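Local coordinates for protein 6-phosphogluconolactonase (PDB 3NWP) that probably hydrolyses 6-phosphogluconolactone to 6-phosphogluconate, the lactonase step of the pentose phosphate pathway, at residues L41-Q54 with A82-Q94. Numbering follows the deposited sequence. Where two conformers were deposited one is given.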
loop_
_atom_site.group_PDB
_atom_site.type_symbol
_atom_site.label_atom_id
_atom_site.label_comp_id
_atom_site.label_asym_id
_atom_site.label_seq_id
_atom_site.Cartn_x
_atom_site.Cartn_y
_atom_site.Cartn_z
ATOM N N LEU A 41 -3.816 -3.036 8.775
ATOM C CA LEU A 41 -3.431 -1.901 7.941
ATOM C C LEU A 41 -2.252 -2.286 7.035
ATOM O O LEU A 41 -1.253 -2.844 7.506
ATOM C CB LEU A 41 -2.994 -0.789 8.833
ATOM C CG LEU A 41 -2.400 0.454 8.195
ATOM C CD1 LEU A 41 -3.424 1.206 7.317
ATOM C CD2 LEU A 41 -1.748 1.441 9.279
ATOM N N VAL A 42 -2.366 -1.980 5.744
ATOM C CA VAL A 42 -1.272 -2.137 4.789
ATOM C C VAL A 42 -0.897 -0.746 4.371
ATOM O O VAL A 42 -1.742 0.075 4.000
ATOM C CB VAL A 42 -1.711 -2.933 3.570
ATOM C CG1 VAL A 42 -0.582 -2.971 2.497
ATOM C CG2 VAL A 42 -2.189 -4.397 4.000
ATOM N N VAL A 43 0.385 -0.422 4.442
ATOM C CA VAL A 43 0.883 0.846 3.976
ATOM C C VAL A 43 1.945 0.697 2.871
ATOM O O VAL A 43 2.627 -0.347 2.790
ATOM C CB VAL A 43 1.459 1.707 5.096
ATOM C CG1 VAL A 43 0.319 2.028 6.141
ATOM C CG2 VAL A 43 2.673 1.019 5.839
ATOM N N SER A 44 2.114 1.763 2.089
ATOM C CA SER A 44 3.105 1.840 1.054
ATOM C C SER A 44 4.235 2.799 1.416
ATOM O O SER A 44 4.103 3.628 2.320
ATOM C CB SER A 44 2.442 2.246 -0.273
ATOM O OG SER A 44 1.437 1.314 -0.663
ATOM N N GLY A 45 5.351 2.654 0.706
ATOM C CA GLY A 45 6.584 3.399 0.983
ATOM C C GLY A 45 6.764 4.637 0.155
ATOM O O GLY A 45 5.804 5.250 -0.338
ATOM N N GLY A 46 8.018 5.095 0.065
ATOM C CA GLY A 46 8.308 6.326 -0.675
ATOM C C GLY A 46 8.257 7.551 0.242
ATOM O O GLY A 46 7.956 7.450 1.428
ATOM N N SER A 47 8.506 8.715 -0.359
ATOM C CA SER A 47 8.460 9.977 0.375
ATOM C C SER A 47 7.043 10.485 0.579
ATOM O O SER A 47 6.774 11.174 1.578
ATOM C CB SER A 47 9.302 11.044 -0.344
ATOM O OG SER A 47 8.875 11.192 -1.686
ATOM N N THR A 48 6.110 10.121 -0.305
ATOM C CA THR A 48 4.751 10.695 -0.226
ATOM C C THR A 48 4.114 10.539 1.188
ATOM O O THR A 48 3.539 11.495 1.691
ATOM C CB THR A 48 3.818 10.174 -1.354
ATOM O OG1 THR A 48 4.299 10.695 -2.597
ATOM C CG2 THR A 48 2.322 10.642 -1.187
ATOM N N PRO A 49 4.164 9.337 1.788
ATOM C CA PRO A 49 3.406 9.138 3.025
ATOM C C PRO A 49 4.054 9.535 4.305
ATOM O O PRO A 49 3.453 9.295 5.365
ATOM C CB PRO A 49 3.181 7.604 3.073
ATOM C CG PRO A 49 4.300 7.041 2.379
ATOM C CD PRO A 49 4.656 8.049 1.257
ATOM N N LEU A 50 5.282 10.097 4.295
ATOM C CA LEU A 50 6.012 10.241 5.578
ATOM C C LEU A 50 5.296 11.143 6.583
ATOM O O LEU A 50 5.204 10.800 7.781
ATOM C CB LEU A 50 7.448 10.694 5.348
ATOM C CG LEU A 50 8.230 9.668 4.506
ATOM C CD1 LEU A 50 9.686 10.100 4.507
ATOM C CD2 LEU A 50 8.073 8.190 4.933
ATOM N N LYS A 51 4.792 12.291 6.141
ATOM C CA LYS A 51 4.048 13.151 7.043
ATOM C C LYS A 51 2.742 12.478 7.509
ATOM O O LYS A 51 2.433 12.510 8.708
ATOM C CB LYS A 51 3.775 14.528 6.440
ATOM C CG LYS A 51 5.049 15.409 6.346
ATOM C CD LYS A 51 5.514 15.864 7.719
ATOM C CE LYS A 51 6.893 16.542 7.665
ATOM N N LEU A 52 2.010 11.827 6.591
ATOM C CA LEU A 52 0.826 11.047 6.968
ATOM C C LEU A 52 1.149 10.070 8.098
ATOM O O LEU A 52 0.417 9.980 9.090
ATOM C CB LEU A 52 0.357 10.264 5.732
ATOM C CG LEU A 52 -0.798 9.308 6.044
ATOM C CD1 LEU A 52 -2.085 10.048 6.420
ATOM C CD2 LEU A 52 -1.039 8.306 4.872
ATOM N N PHE A 53 2.261 9.369 7.961
ATOM C CA PHE A 53 2.688 8.423 9.003
ATOM C C PHE A 53 2.878 9.118 10.326
ATOM O O PHE A 53 2.477 8.596 11.369
ATOM C CB PHE A 53 3.967 7.710 8.647
ATOM C CG PHE A 53 3.870 6.697 7.484
ATOM C CD1 PHE A 53 2.662 6.182 7.024
ATOM C CD2 PHE A 53 5.017 6.218 6.937
ATOM C CE1 PHE A 53 2.659 5.259 6.008
ATOM C CE2 PHE A 53 5.018 5.244 5.937
ATOM C CZ PHE A 53 3.804 4.779 5.483
ATOM N N GLN A 54 3.554 10.276 10.289
ATOM C CA GLN A 54 3.790 11.050 11.518
ATOM C C GLN A 54 2.472 11.421 12.209
ATOM O O GLN A 54 2.344 11.322 13.430
ATOM C CB GLN A 54 4.665 12.297 11.227
ATOM C CG GLN A 54 6.103 11.952 10.811
ATOM C CD GLN A 54 6.827 13.093 10.083
ATOM O OE1 GLN A 54 6.451 14.264 10.190
ATOM N NE2 GLN A 54 7.836 12.737 9.296
ATOM N N ALA A 82 17.038 2.201 0.837
ATOM C CA ALA A 82 15.925 1.792 -0.028
ATOM C C ALA A 82 14.841 0.939 0.649
ATOM O O ALA A 82 13.898 0.519 -0.039
ATOM C CB ALA A 82 16.488 1.070 -1.288
ATOM N N SER A 83 14.935 0.677 1.957
ATOM C CA SER A 83 13.979 -0.185 2.631
ATOM C C SER A 83 12.684 0.560 2.965
ATOM O O SER A 83 12.721 1.616 3.609
ATOM C CB SER A 83 14.558 -0.734 3.915
ATOM O OG SER A 83 13.598 -1.524 4.596
ATOM N N ASN A 84 11.542 -0.006 2.594
ATOM C CA ASN A 84 10.243 0.559 3.033
ATOM C C ASN A 84 10.032 0.315 4.527
ATOM O O ASN A 84 9.501 1.196 5.236
ATOM C CB ASN A 84 9.097 -0.069 2.244
ATOM C CG ASN A 84 9.043 0.384 0.792
ATOM O OD1 ASN A 84 9.574 1.448 0.423
ATOM N ND2 ASN A 84 8.409 -0.440 -0.065
ATOM N N GLU A 85 10.469 -0.825 5.021
ATOM C CA GLU A 85 10.377 -1.128 6.452
ATOM C C GLU A 85 11.114 -0.032 7.237
ATOM O O GLU A 85 10.605 0.404 8.272
ATOM C CB GLU A 85 10.946 -2.501 6.749
ATOM C CG GLU A 85 11.117 -2.820 8.223
ATOM C CD GLU A 85 11.400 -4.257 8.528
ATOM O OE1 GLU A 85 11.271 -5.146 7.649
ATOM O OE2 GLU A 85 11.721 -4.526 9.726
ATOM N N ARG A 86 12.304 0.355 6.820
ATOM C CA ARG A 86 13.027 1.384 7.542
ATOM C C ARG A 86 12.208 2.682 7.685
ATOM O O ARG A 86 12.153 3.261 8.777
ATOM C CB ARG A 86 14.316 1.695 6.835
ATOM C CG ARG A 86 15.113 2.850 7.484
ATOM C CD ARG A 86 16.363 3.251 6.700
ATOM N NE ARG A 86 16.084 3.923 5.408
ATOM C CZ ARG A 86 15.770 5.212 5.258
ATOM N NH1 ARG A 86 15.610 6.006 6.309
ATOM N NH2 ARG A 86 15.580 5.710 4.051
ATOM N N LEU A 87 11.575 3.113 6.588
ATOM C CA LEU A 87 10.747 4.324 6.624
ATOM C C LEU A 87 9.543 4.167 7.562
ATOM O O LEU A 87 9.212 5.089 8.334
ATOM C CB LEU A 87 10.282 4.717 5.206
ATOM C CG LEU A 87 11.316 5.207 4.207
ATOM C CD1 LEU A 87 10.579 5.481 2.879
ATOM C CD2 LEU A 87 12.028 6.451 4.687
ATOM N N VAL A 88 8.882 3.012 7.540
ATOM C CA VAL A 88 7.738 2.741 8.377
ATOM C C VAL A 88 8.166 2.740 9.865
ATOM O O VAL A 88 7.491 3.325 10.737
ATOM C CB VAL A 88 7.012 1.437 7.942
ATOM C CG1 VAL A 88 5.976 1.049 8.986
ATOM C CG2 VAL A 88 6.413 1.648 6.549
ATOM N N ARG A 89 9.302 2.127 10.158
ATOM C CA ARG A 89 9.727 2.077 11.551
ATOM C C ARG A 89 10.126 3.481 12.026
ATOM O O ARG A 89 9.873 3.814 13.206
ATOM C CB ARG A 89 10.879 1.089 11.722
ATOM C CG ARG A 89 10.473 -0.391 11.590
ATOM C CD ARG A 89 11.616 -1.325 11.926
ATOM N NE ARG A 89 11.256 -2.722 11.792
ATOM C CZ ARG A 89 10.506 -3.411 12.632
ATOM N NH1 ARG A 89 10.015 -2.865 13.755
ATOM N NH2 ARG A 89 10.267 -4.680 12.370
ATOM N N GLU A 90 10.747 4.274 11.176
ATOM C CA GLU A 90 11.179 5.585 11.616
ATOM C C GLU A 90 10.016 6.518 11.867
ATOM O O GLU A 90 10.025 7.270 12.869
ATOM C CB GLU A 90 12.141 6.251 10.640
ATOM C CG GLU A 90 13.492 5.544 10.528
ATOM C CD GLU A 90 14.523 6.277 9.651
ATOM O OE1 GLU A 90 15.511 5.624 9.205
ATOM O OE2 GLU A 90 14.349 7.497 9.419
ATOM N N HIS A 91 9.025 6.491 10.964
ATOM C CA HIS A 91 7.984 7.498 10.942
ATOM C C HIS A 91 6.606 7.075 11.448
ATOM O O HIS A 91 5.900 7.919 11.994
ATOM C CB HIS A 91 7.823 8.065 9.527
ATOM C CG HIS A 91 9.061 8.709 9.006
ATOM N ND1 HIS A 91 9.445 9.982 9.386
ATOM C CD2 HIS A 91 10.030 8.247 8.186
ATOM C CE1 HIS A 91 10.600 10.275 8.806
ATOM N NE2 HIS A 91 10.978 9.243 8.072
ATOM N N LEU A 92 6.175 5.829 11.205
ATOM C CA LEU A 92 4.864 5.373 11.649
ATOM C C LEU A 92 4.892 4.732 13.051
ATOM O O LEU A 92 4.012 4.976 13.857
ATOM C CB LEU A 92 4.229 4.429 10.599
ATOM C CG LEU A 92 2.844 3.852 10.931
ATOM C CD1 LEU A 92 1.849 5.012 11.049
ATOM C CD2 LEU A 92 2.384 2.875 9.799
ATOM N N LEU A 93 5.882 3.863 13.299
ATOM C CA LEU A 93 5.888 3.032 14.500
ATOM C C LEU A 93 6.565 3.835 15.625
ATOM O O LEU A 93 7.652 3.479 16.150
ATOM C CB LEU A 93 6.624 1.746 14.233
ATOM C CG LEU A 93 6.055 0.876 13.132
ATOM C CD1 LEU A 93 6.849 -0.453 13.110
ATOM C CD2 LEU A 93 4.553 0.567 13.360
ATOM N N GLN A 94 5.937 4.961 15.909
ATOM C CA GLN A 94 6.445 5.968 16.868
ATOM C C GLN A 94 5.245 6.456 17.683
ATOM O O GLN A 94 4.087 6.235 17.328
ATOM C CB GLN A 94 7.058 7.131 16.103
ATOM C CG GLN A 94 8.290 6.772 15.232
ATOM C CD GLN A 94 9.498 6.374 16.050
ATOM O OE1 GLN A 94 9.676 6.849 17.171
ATOM N NE2 GLN A 94 10.312 5.484 15.526
HETATM O O HOH W 1 10.787 3.747 0.191
#
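F53 of helix 50-58 packs against V88 and L92 of the 82-94 segment, where helices 50-58 and 84-91 lie on one side of the parallel part of a Rossmann-like sheet, next to strand 39-43. Their segments run at 39° to each other, with axes 9.5 Å apart. The tight part lies against the strand. F53 CB meets L92 CB at 3.8 Å, the two side chains crossing nearly at right angles, while H91 CB approaches the edge of the phenyl ring. Farther out on the ring, F53 CE2 touches V88 CG2 at 3.9 Å; with V88 CG1 anti to the backbone N (chi1 170°), CG2 falls beside that N and also reaches V43 CG2. P49 O lies over one phenyl face, offset toward the rim. Toward the more open side, L50 lays CB and an off-centre CD1 over the H91 imidazole, CD1 standing 4.3 Å from its centroid. Q54 runs alongside H91, amide and ring planes 30° apart. At the G45-G46 loop after strand 39-43, N84, whose ND2 donates to D72 O, turns OD1 over G45 CA. L87 CD1 covers G46 O, a buried carbonyl oxygen with no polar partner. A single water bridges the two segments here, accepting from G46 N at 3.1 Å and donating to N84 OD1 at 2.6 Å.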